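Long-range contacts in glucuronan lyase A (Trichoderma reesei, PDB 2ZZJ), which probably cleaves beta-1,4-linked glucuronan within the chain by a lyase reaction, and carries a bound calcium ion: residues N29-G34 and W220-A225; F72-S77 and H152-Q157; L38-T43 and S54-N59. All blocks are in the same frame, centred on the assembly; numbering follows the deposited sequence.

Contact 1. Residues N29-G34 and W220-A225; sequences NVVFKG and WYDEVA. With CA (calcium ion), chain B.
The calcium site of the jelly roll joins the loop N29-G34 to strand W220-A225, with K33 and D222 meeting at the metal. D222 grips the ion with both carboxylate oxygens, OD1 at 2.4 Å and OD2 at 2.6 Å, while the loop offers its backbone carbonyl, K33 O. Waters and the backbone carbonyls of D7 and S36 complete the shell. D222 points its CB toward the loop, chi1 (-158°) sets CG anti to the backbone N, and the carboxylate lies at the metal. There OD2 also accepts two backbone N-H groups: K33 N at 3.1 Å, fairly straight at 161° and from above the carboxylate plane, and F32 N in a weak, more bent bond. The other oxygen, OD1, takes a weak bond from E223 N.

E223 and K33 form a salt bridge beside the metal, NZ to OE1 at 2.8 Å, the ammonium lying well above the carboxylate plane. The lysine chain bends at chi3 (-61°), and its CD and CE run close to OE1 as well. P235 O is a second acceptor for NZ. E223 OE2 takes a hydrogen bond from a calcium-bound water at 2.7 Å and bonds Y5 OH, a second-shell link to the ion. The F32 ring meets E223 CB at its edge.

Farther along, V30 lies over one face of the W220 indole, CG1 3.7 Å from the five-membered ring's centroid. In the plane of that indole, NE1 gives its proton to a water that in turn donates to N29 OD1. The carboxylate of D222 thus serves metal and loop backbone together, and calcium would probably draw charge from OD2 and weaken it as an acceptor for the two N-H groups.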
loop_
_atom_site.group_PDB
_atom_site.type_symbol
_atom_site.label_atom_id
_atom_site.label_comp_id
_atom_site.label_asym_id
_atom_site.label_seq_id
_atom_site.Cartn_x
_atom_site.Cartn_y
_atom_site.Cartn_z
ATOM N N ASN A 29 -10.551 20.258 -2.875
ATOM C CA ASN A 29 -11.945 19.975 -3.277
ATOM C C ASN A 29 -12.461 18.585 -2.970
ATOM O O ASN A 29 -13.666 18.379 -2.875
ATOM C CB ASN A 29 -12.177 20.275 -4.767
ATOM C CG ASN A 29 -11.295 19.438 -5.689
ATOM O OD1 ASN A 29 -10.203 18.989 -5.306
ATOM N ND2 ASN A 29 -11.757 19.246 -6.931
ATOM N N VAL A 30 -11.549 17.621 -2.835
ATOM C CA VAL A 30 -11.915 16.239 -2.533
ATOM C C VAL A 30 -11.033 15.889 -1.344
ATOM O O VAL A 30 -9.841 15.671 -1.505
ATOM C CB VAL A 30 -11.621 15.294 -3.730
ATOM C CG1 VAL A 30 -11.959 13.840 -3.371
ATOM C CG2 VAL A 30 -12.399 15.748 -5.010
ATOM N N VAL A 31 -11.623 15.920 -0.157
ATOM C CA VAL A 31 -10.867 15.877 1.099
ATOM C C VAL A 31 -11.599 14.990 2.098
ATOM O O VAL A 31 -12.818 15.044 2.186
ATOM C CB VAL A 31 -10.677 17.311 1.675
ATOM C CG1 VAL A 31 -10.197 17.268 3.111
ATOM C CG2 VAL A 31 -9.704 18.106 0.811
ATOM N N PHE A 32 -10.864 14.169 2.860
ATOM C CA PHE A 32 -11.504 13.380 3.884
ATOM C C PHE A 32 -11.695 14.162 5.211
ATOM O O PHE A 32 -12.766 14.119 5.816
ATOM C CB PHE A 32 -10.738 12.062 4.131
ATOM C CG PHE A 32 -11.302 11.242 5.260
ATOM C CD1 PHE A 32 -12.581 10.671 5.153
ATOM C CD2 PHE A 32 -10.561 11.048 6.430
ATOM C CE1 PHE A 32 -13.136 9.927 6.205
ATOM C CE2 PHE A 32 -11.100 10.289 7.502
ATOM C CZ PHE A 32 -12.402 9.735 7.387
ATOM N N LYS A 33 -10.663 14.858 5.652
ATOM C CA LYS A 33 -10.701 15.606 6.919
ATOM C C LYS A 33 -9.883 16.866 6.709
ATOM O O LYS A 33 -8.898 16.844 5.952
ATOM C CB LYS A 33 -10.117 14.742 8.049
ATOM C CG LYS A 33 -10.343 15.274 9.452
ATOM C CD LYS A 33 -9.637 14.425 10.546
ATOM C CE LYS A 33 -10.141 12.965 10.594
ATOM N NZ LYS A 33 -9.564 12.118 11.734
ATOM N N GLY A 34 -10.263 17.967 7.373
ATOM C CA GLY A 34 -9.506 19.213 7.209
ATOM C C GLY A 34 -9.725 19.812 5.834
ATOM O O GLY A 34 -10.781 19.638 5.250
ATOM N N TRP A 220 -7.389 9.352 -4.419
ATOM C CA TRP A 220 -7.081 10.372 -3.420
ATOM C C TRP A 220 -6.701 9.688 -2.102
ATOM O O TRP A 220 -7.155 8.557 -1.846
ATOM C CB TRP A 220 -8.284 11.271 -3.179
ATOM C CG TRP A 220 -8.617 12.187 -4.320
ATOM C CD1 TRP A 220 -8.397 13.545 -4.385
ATOM C CD2 TRP A 220 -9.198 11.821 -5.562
ATOM N NE1 TRP A 220 -8.851 14.052 -5.606
ATOM C CE2 TRP A 220 -9.340 13.006 -6.337
ATOM C CE3 TRP A 220 -9.623 10.608 -6.105
ATOM C CZ2 TRP A 220 -9.869 12.991 -7.619
ATOM C CZ3 TRP A 220 -10.187 10.611 -7.391
ATOM C CH2 TRP A 220 -10.295 11.785 -8.123
ATOM N N TYR A 221 -5.878 10.364 -1.285
ATOM C CA TYR A 221 -5.457 9.850 0.011
ATOM C C TYR A 221 -5.521 10.948 1.045
ATOM O O TYR A 221 -5.362 12.138 0.716
ATOM C CB TYR A 221 -4.003 9.377 -0.053
ATOM C CG TYR A 221 -3.808 8.146 -0.885
ATOM C CD1 TYR A 221 -3.791 6.882 -0.276
ATOM C CD2 TYR A 221 -3.658 8.226 -2.255
ATOM C CE1 TYR A 221 -3.606 5.696 -1.053
ATOM C CE2 TYR A 221 -3.489 7.053 -3.050
ATOM C CZ TYR A 221 -3.448 5.820 -2.430
ATOM O OH TYR A 221 -3.223 4.722 -3.229
ATOM N N ASP A 222 -5.666 10.552 2.293
ATOM C CA ASP A 222 -5.660 11.513 3.394
ATOM C C ASP A 222 -5.433 10.785 4.710
ATOM O O ASP A 222 -5.595 9.565 4.783
ATOM C CB ASP A 222 -7.020 12.224 3.407
ATOM C CG ASP A 222 -6.982 13.581 4.130
ATOM O OD1 ASP A 222 -5.925 13.958 4.713
ATOM O OD2 ASP A 222 -8.030 14.241 4.105
ATOM N N GLU A 223 -5.116 11.554 5.759
ATOM C CA GLU A 223 -5.162 11.082 7.105
ATOM C C GLU A 223 -4.358 9.764 7.274
ATOM O O GLU A 223 -4.916 8.731 7.653
ATOM C CB GLU A 223 -6.657 10.928 7.530
ATOM C CG GLU A 223 -6.916 10.926 9.009
ATOM C CD GLU A 223 -6.646 12.291 9.706
ATOM O OE1 GLU A 223 -6.859 12.291 10.938
ATOM O OE2 GLU A 223 -6.213 13.303 9.072
ATOM N N VAL A 224 -3.060 9.820 6.974
ATOM C CA VAL A 224 -2.184 8.651 7.087
ATOM C C VAL A 224 -1.446 8.723 8.412
ATOM O O VAL A 224 -1.003 9.820 8.818
ATOM C CB VAL A 224 -1.141 8.598 5.926
ATOM C CG1 VAL A 224 -0.356 7.258 5.954
ATOM C CG2 VAL A 224 -1.830 8.777 4.542
ATOM N N ALA A 225 -1.300 7.580 9.085
ATOM C CA ALA A 225 -0.660 7.544 10.405
ATOM C C ALA A 225 -0.012 6.191 10.650
ATOM O O ALA A 225 -0.498 5.153 10.123
ATOM C CB ALA A 225 -1.688 7.837 11.542
HETATM CA CA CA B . -6.761 16.186 5.272
HETATM O O HOH W 1 -9.283 16.631 -6.664
HETATM O O HOH W 2 -6.674 15.463 7.569
HETATM O O HOH W 3 -5.999 18.479 5.853
#

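Contact 2. Residues F72-S77 and H152-Q157; sequences FAFRLS and HRVVLQ
F72 and F74 pair with V154 and H152 as neighbouring antiparallel strands. Four backbone hydrogen bonds tie them: F72 and V154 exchange two, as do F74 and H152. The shortest runs from H152 N to F74 O, 2.7 Å and nearly straight at 175°. Between these hydrogen-bonded pairs sits the non-hydrogen-bonded pair A73 and R153, whose alpha carbons come within 4.4 Å. Here A73 CA makes a CA-H...O contact of 3.2 Å with H152 O.

On the face bearing F72, F74, H152 and V154, rings and aliphatic groups pack across the strands. Both phenylalanines hold CG between backbone N and carbonyl carbon, the crowded position, and their rings reach across to the partner strand. V154 CB lies over one face of the F72 ring, 4.0 Å from its centroid, toward the rim at CE2 and CZ. Its CG2 meets the edge of the F74 ring at CE2, 3.7 Å away. H152 CB touches the same CE2, and the imidazole and phenyl planes stand obliquely at 48°.

Polar ends turn to outside partners. H152 ND1 bonds D173 and NE2 bonds S147 O, while F172 stacks on the ring; R153, on the A73 side, forms a salt bridge with D236.

With both ring nitrogens bonded, the imidazole is probably fixed in its rotation; with a carbonyl at NE2 and a carboxylate at ND1, both acceptors, the doubly protonated ring may be favoured.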
loop_
_atom_site.group_PDB
_atom_site.type_symbol
_atom_site.label_atom_id
_atom_site.label_comp_id
_atom_site.label_asym_id
_atom_site.label_seq_id
_atom_site.Cartn_x
_atom_site.Cartn_y
_atom_site.Cartn_z
ATOM N N PHE A 72 -4.955 4.734 6.931
ATOM C CA PHE A 72 -5.055 5.776 5.884
ATOM C C PHE A 72 -6.445 5.812 5.331
ATOM O O PHE A 72 -7.205 4.814 5.450
ATOM C CB PHE A 72 -4.049 5.602 4.762
ATOM C CG PHE A 72 -4.178 4.290 4.011
ATOM C CD1 PHE A 72 -4.823 4.253 2.781
ATOM C CD2 PHE A 72 -3.644 3.112 4.545
ATOM C CE1 PHE A 72 -4.942 3.029 2.057
ATOM C CE2 PHE A 72 -3.757 1.894 3.851
ATOM C CZ PHE A 72 -4.409 1.855 2.615
ATOM N N ALA A 73 -6.799 6.969 4.770
ATOM C CA ALA A 73 -8.043 7.024 4.027
ATOM C C ALA A 73 -7.718 7.072 2.541
ATOM O O ALA A 73 -6.722 7.678 2.142
ATOM C CB ALA A 73 -8.855 8.253 4.434
ATOM N N PHE A 74 -8.547 6.452 1.719
ATOM C CA PHE A 74 -8.387 6.540 0.251
ATOM C C PHE A 74 -9.740 6.581 -0.446
ATOM O O PHE A 74 -10.752 6.195 0.134
ATOM C CB PHE A 74 -7.523 5.395 -0.309
ATOM C CG PHE A 74 -8.274 4.095 -0.468
ATOM C CD1 PHE A 74 -8.858 3.760 -1.688
ATOM C CD2 PHE A 74 -8.452 3.241 0.640
ATOM C CE1 PHE A 74 -9.591 2.544 -1.841
ATOM C CE2 PHE A 74 -9.200 2.016 0.509
ATOM C CZ PHE A 74 -9.756 1.694 -0.731
ATOM N N ARG A 75 -9.727 7.041 -1.694
ATOM C CA ARG A 75 -10.936 7.250 -2.456
ATOM C C ARG A 75 -10.616 7.009 -3.920
ATOM O O ARG A 75 -9.677 7.595 -4.462
ATOM C CB ARG A 75 -11.400 8.691 -2.265
ATOM C CG ARG A 75 -12.684 9.028 -3.032
ATOM C CD ARG A 75 -12.902 10.521 -2.953
ATOM N NE ARG A 75 -14.171 10.934 -3.554
ATOM C CZ ARG A 75 -14.323 11.220 -4.841
ATOM N NH1 ARG A 75 -13.309 11.115 -5.668
ATOM N NH2 ARG A 75 -15.506 11.625 -5.303
ATOM N N LEU A 76 -11.389 6.130 -4.563
ATOM C CA LEU A 76 -11.282 5.996 -6.008
ATOM C C LEU A 76 -12.138 7.065 -6.665
ATOM O O LEU A 76 -13.160 7.484 -6.104
ATOM C CB LEU A 76 -11.803 4.651 -6.467
ATOM C CG LEU A 76 -11.239 3.402 -5.773
ATOM C CD1 LEU A 76 -11.901 2.114 -6.287
ATOM C CD2 LEU A 76 -9.720 3.337 -5.952
ATOM N N SER A 77 -11.772 7.465 -7.877
ATOM C CA SER A 77 -12.639 8.376 -8.655
ATOM C C SER A 77 -14.076 7.831 -8.725
ATOM O O SER A 77 -14.317 6.634 -8.753
ATOM C CB SER A 77 -12.118 8.570 -10.076
ATOM O OG SER A 77 -12.214 7.330 -10.757
ATOM N N HIS A 152 -12.821 5.665 1.832
ATOM C CA HIS A 152 -12.705 4.448 2.637
ATOM C C HIS A 152 -11.538 4.560 3.604
ATOM O O HIS A 152 -10.628 5.310 3.353
ATOM C CB HIS A 152 -12.507 3.245 1.728
ATOM C CG HIS A 152 -13.659 3.041 0.794
ATOM N ND1 HIS A 152 -14.930 2.720 1.242
ATOM C CD2 HIS A 152 -13.738 3.121 -0.555
ATOM C CE1 HIS A 152 -15.741 2.620 0.201
ATOM N NE2 HIS A 152 -15.041 2.831 -0.906
ATOM N N ARG A 153 -11.605 3.832 4.715
ATOM C CA ARG A 153 -10.666 3.983 5.784
ATOM C C ARG A 153 -10.134 2.621 6.134
ATOM O O ARG A 153 -10.912 1.699 6.454
ATOM C CB ARG A 153 -11.346 4.618 7.029
ATOM C CG ARG A 153 -11.860 6.064 6.813
ATOM C CD ARG A 153 -13.289 6.123 6.225
ATOM N NE ARG A 153 -14.298 5.492 7.084
ATOM C CZ ARG A 153 -15.471 5.026 6.629
ATOM N NH1 ARG A 153 -15.777 5.106 5.324
ATOM N NH2 ARG A 153 -16.332 4.458 7.470
ATOM N N VAL A 154 -8.805 2.501 6.112
ATOM C CA VAL A 154 -8.124 1.216 6.257
ATOM C C VAL A 154 -7.252 1.315 7.496
ATOM O O VAL A 154 -6.545 2.329 7.685
ATOM C CB VAL A 154 -7.215 0.885 5.026
ATOM C CG1 VAL A 154 -6.383 -0.388 5.272
ATOM C CG2 VAL A 154 -8.045 0.738 3.738
ATOM N N VAL A 155 -7.357 0.302 8.361
ATOM C CA VAL A 155 -6.460 0.186 9.506
ATOM C C VAL A 155 -5.835 -1.209 9.465
ATOM O O VAL A 155 -6.560 -2.222 9.244
ATOM C CB VAL A 155 -7.150 0.438 10.857
ATOM C CG1 VAL A 155 -6.136 0.232 12.025
ATOM C CG2 VAL A 155 -7.777 1.854 10.931
ATOM N N LEU A 156 -4.509 -1.252 9.625
ATOM C CA LEU A 156 -3.783 -2.512 9.726
ATOM C C LEU A 156 -3.187 -2.615 11.118
ATOM O O LEU A 156 -2.641 -1.643 11.651
ATOM C CB LEU A 156 -2.642 -2.597 8.705
ATOM C CG LEU A 156 -2.903 -2.104 7.274
ATOM C CD1 LEU A 156 -1.593 -2.126 6.460
ATOM C CD2 LEU A 156 -3.904 -2.974 6.633
ATOM N N GLN A 157 -3.303 -3.781 11.734
ATOM C CA GLN A 157 -2.507 -4.039 12.944
ATOM C C GLN A 157 -1.639 -5.234 12.631
ATOM O O GLN A 157 -2.169 -6.304 12.389
ATOM C CB GLN A 157 -3.416 -4.344 14.120
ATOM C CG GLN A 157 -2.633 -4.740 15.378
ATOM C CD GLN A 157 -3.523 -5.192 16.508
ATOM O OE1 GLN A 157 -4.732 -5.333 16.347
ATOM N NE2 GLN A 157 -2.912 -5.442 17.671
#

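Contact 3. Residues L38-T43 and S54-N59; sequences LKMTQT and SEVDHN
S54 and T41 make the principal polar link between strands 38-43 and 54-58, whose axes approach to 6.9 Å at an angle of 140° without forming a backbone ladder. S54 OG, anti to its own carbonyl carbon, gives its proton to T41 O at 2.7 Å, from a position tilted 33° out of the carbonyl plane. S54 OG in turn accepts a weak, bent bond from Q42 NE2 at 2.9 Å. The hydroxyl is therefore donor and acceptor at once. The glutamine CG also comes close to S54 OG. Its amide NE2 has a further acceptor in E19 O, so it bridges the serine and a neighbouring loop. An alanine in place of Q42 would probably leave S54 OG without this donor, E19 O without its amide partner, and a gap beside the serine.

M40 CG makes a close C...O approach to the carbonyl oxygen S54 O, at 3.3 Å. The methionine chain bends at chi2 (57°), which sets SD. Apolar contacts follow beyond it: the methyl CE meets V56 CG2 at 4.0 Å, the two side chains crossing at about a right angle, and L38 CD1 touches the same valine methyl more loosely, at 4.4 Å. V197 and W13 also touch V56, while Y221 packs on M40 and W13 on L38.

Strand 37-43 belongs to one antiparallel sheet and strand 53-63 to the other. Side chains pointing inward from two facing sheets, apolar in the middle and joined by a hydroxyl and an amide toward one end, are the interior of a beta-jelly roll sandwich.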
loop_
_atom_site.group_PDB
_atom_site.type_symbol
_atom_site.label_atom_id
_atom_site.label_comp_id
_atom_site.label_asym_id
_atom_site.label_seq_id
_atom_site.Cartn_x
_atom_site.Cartn_y
_atom_site.Cartn_z
ATOM N N LEU A 38 -4.354 14.425 -0.753
ATOM C CA LEU A 38 -3.439 14.186 -1.857
ATOM C C LEU A 38 -4.158 13.486 -2.966
ATOM O O LEU A 38 -4.947 12.590 -2.694
ATOM C CB LEU A 38 -2.259 13.332 -1.409
ATOM C CG LEU A 38 -1.348 14.002 -0.378
ATOM C CD1 LEU A 38 -0.261 13.033 0.116
ATOM C CD2 LEU A 38 -0.693 15.278 -0.953
ATOM N N LYS A 39 -3.902 13.910 -4.205
ATOM C CA LYS A 39 -4.459 13.251 -5.391
ATOM C C LYS A 39 -3.318 12.590 -6.157
ATOM O O LYS A 39 -2.332 13.253 -6.497
ATOM C CB LYS A 39 -5.173 14.262 -6.291
ATOM C CG LYS A 39 -5.790 13.622 -7.536
ATOM C CD LYS A 39 -6.564 14.632 -8.380
ATOM C CE LYS A 39 -5.625 15.710 -8.928
ATOM N NZ LYS A 39 -6.340 16.401 -10.077
ATOM N N MET A 40 -3.427 11.284 -6.407
ATOM C CA MET A 40 -2.437 10.551 -7.192
ATOM C C MET A 40 -3.088 10.172 -8.516
ATOM O O MET A 40 -4.222 9.673 -8.525
ATOM C CB MET A 40 -1.999 9.252 -6.492
ATOM C CG MET A 40 -0.962 9.427 -5.367
ATOM S SD MET A 40 -1.521 10.544 -4.106
ATOM C CE MET A 40 -0.431 10.021 -2.776
ATOM N N THR A 41 -2.391 10.414 -9.620
ATOM C CA THR A 41 -2.890 9.966 -10.946
ATOM C C THR A 41 -1.825 9.198 -11.708
ATOM O O THR A 41 -0.595 9.400 -11.496
ATOM C CB THR A 41 -3.455 11.133 -11.813
ATOM O OG1 THR A 41 -2.382 11.826 -12.475
ATOM C CG2 THR A 41 -4.267 12.091 -10.964
ATOM N N GLN A 42 -2.280 8.291 -12.568
ATOM C CA GLN A 42 -1.389 7.611 -13.507
ATOM C C GLN A 42 -2.058 7.512 -14.877
ATOM O O GLN A 42 -3.288 7.455 -14.973
ATOM C CB GLN A 42 -0.990 6.215 -13.021
ATOM C CG GLN A 42 0.284 6.206 -12.146
ATOM C CD GLN A 42 1.514 6.586 -12.996
ATOM O OE1 GLN A 42 1.468 6.483 -14.233
ATOM N NE2 GLN A 42 2.597 7.031 -12.346
ATOM N N THR A 43 -1.251 7.515 -15.933
ATOM C CA THR A 43 -1.782 7.552 -17.301
ATOM C C THR A 43 -1.086 6.484 -18.108
ATOM O O THR A 43 0.156 6.444 -18.172
ATOM C CB THR A 43 -1.556 8.941 -17.975
ATOM O OG1 THR A 43 -2.218 9.968 -17.232
ATOM C CG2 THR A 43 -2.092 8.953 -19.429
ATOM N N SER A 54 2.756 6.271 -8.677
ATOM C CA SER A 54 2.550 7.646 -8.180
ATOM C C SER A 54 2.353 7.514 -6.661
ATOM O O SER A 54 1.258 7.191 -6.209
ATOM C CB SER A 54 1.342 8.309 -8.827
ATOM O OG SER A 54 1.588 8.679 -10.168
ATOM N N GLU A 55 3.416 7.723 -5.882
ATOM C CA GLU A 55 3.434 7.340 -4.460
ATOM C C GLU A 55 4.137 8.406 -3.606
ATOM O O GLU A 55 4.918 9.232 -4.132
ATOM C CB GLU A 55 4.196 6.005 -4.257
ATOM C CG GLU A 55 3.472 4.739 -4.783
ATOM C CD GLU A 55 4.343 3.495 -4.734
ATOM O OE1 GLU A 55 5.582 3.606 -4.978
ATOM O OE2 GLU A 55 3.802 2.403 -4.439
ATOM N N VAL A 56 3.828 8.394 -2.310
ATOM C CA VAL A 56 4.602 9.144 -1.333
ATOM C C VAL A 56 5.152 8.155 -0.332
ATOM O O VAL A 56 4.491 7.158 -0.011
ATOM C CB VAL A 56 3.788 10.231 -0.649
ATOM C CG1 VAL A 56 3.447 11.326 -1.678
ATOM C CG2 VAL A 56 2.463 9.621 -0.012
ATOM N N ASP A 57 6.395 8.391 0.125
ATOM C CA ASP A 57 7.118 7.374 0.905
ATOM C C ASP A 57 7.315 7.866 2.324
ATOM O O ASP A 57 7.713 9.033 2.540
ATOM C CB ASP A 57 8.535 7.084 0.370
ATOM C CG ASP A 57 8.563 6.499 -1.036
ATOM O OD1 ASP A 57 7.486 6.241 -1.612
ATOM O OD2 ASP A 57 9.714 6.359 -1.581
ATOM N N HIS A 58 7.041 6.983 3.275
ATOM C CA HIS A 58 7.452 7.170 4.662
ATOM C C HIS A 58 8.509 6.113 4.907
ATOM O O HIS A 58 8.191 4.945 5.027
ATOM C CB HIS A 58 6.284 6.955 5.622
ATOM C CG HIS A 58 6.675 6.973 7.068
ATOM N ND1 HIS A 58 7.136 8.116 7.697
ATOM C CD2 HIS A 58 6.650 6.008 8.016
ATOM C CE1 HIS A 58 7.389 7.847 8.967
ATOM N NE2 HIS A 58 7.112 6.577 9.185
ATOM N N ASN A 59 9.773 6.525 4.960
ATOM C CA ASN A 59 10.862 5.528 5.006
ATOM C C ASN A 59 10.844 4.551 6.162
ATOM O O ASN A 59 11.168 3.371 5.999
ATOM C CB ASN A 59 12.220 6.240 4.899
ATOM C CG ASN A 59 12.469 6.783 3.513
ATOM O OD1 ASN A 59 11.942 6.248 2.531
ATOM N ND2 ASN A 59 13.254 7.869 3.418
#

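Strand 216-227 connects all three contacts. In contact 1 it carries D222 and W220; on one flank it bonds strand 66-76 of contact 2 (D222 O to A73 N, 2.9 Å), and on the other strand 37-43 of contact 3 (Y221 N to L38 O, 2.8 Å). Contacts 1 and 2 have centres about 10 Å apart, contacts 1 and 3 about 13 Å. Contacts 2 and 3 do not touch, their nearest atoms lying about 7 Å apart. The calcium ion belongs to contact 1, with the side chains of A73 and L38 each about 8 Å from it. Contact 2 widens the metal-bearing sheet, whereas contact 3 packs it against the opposite one.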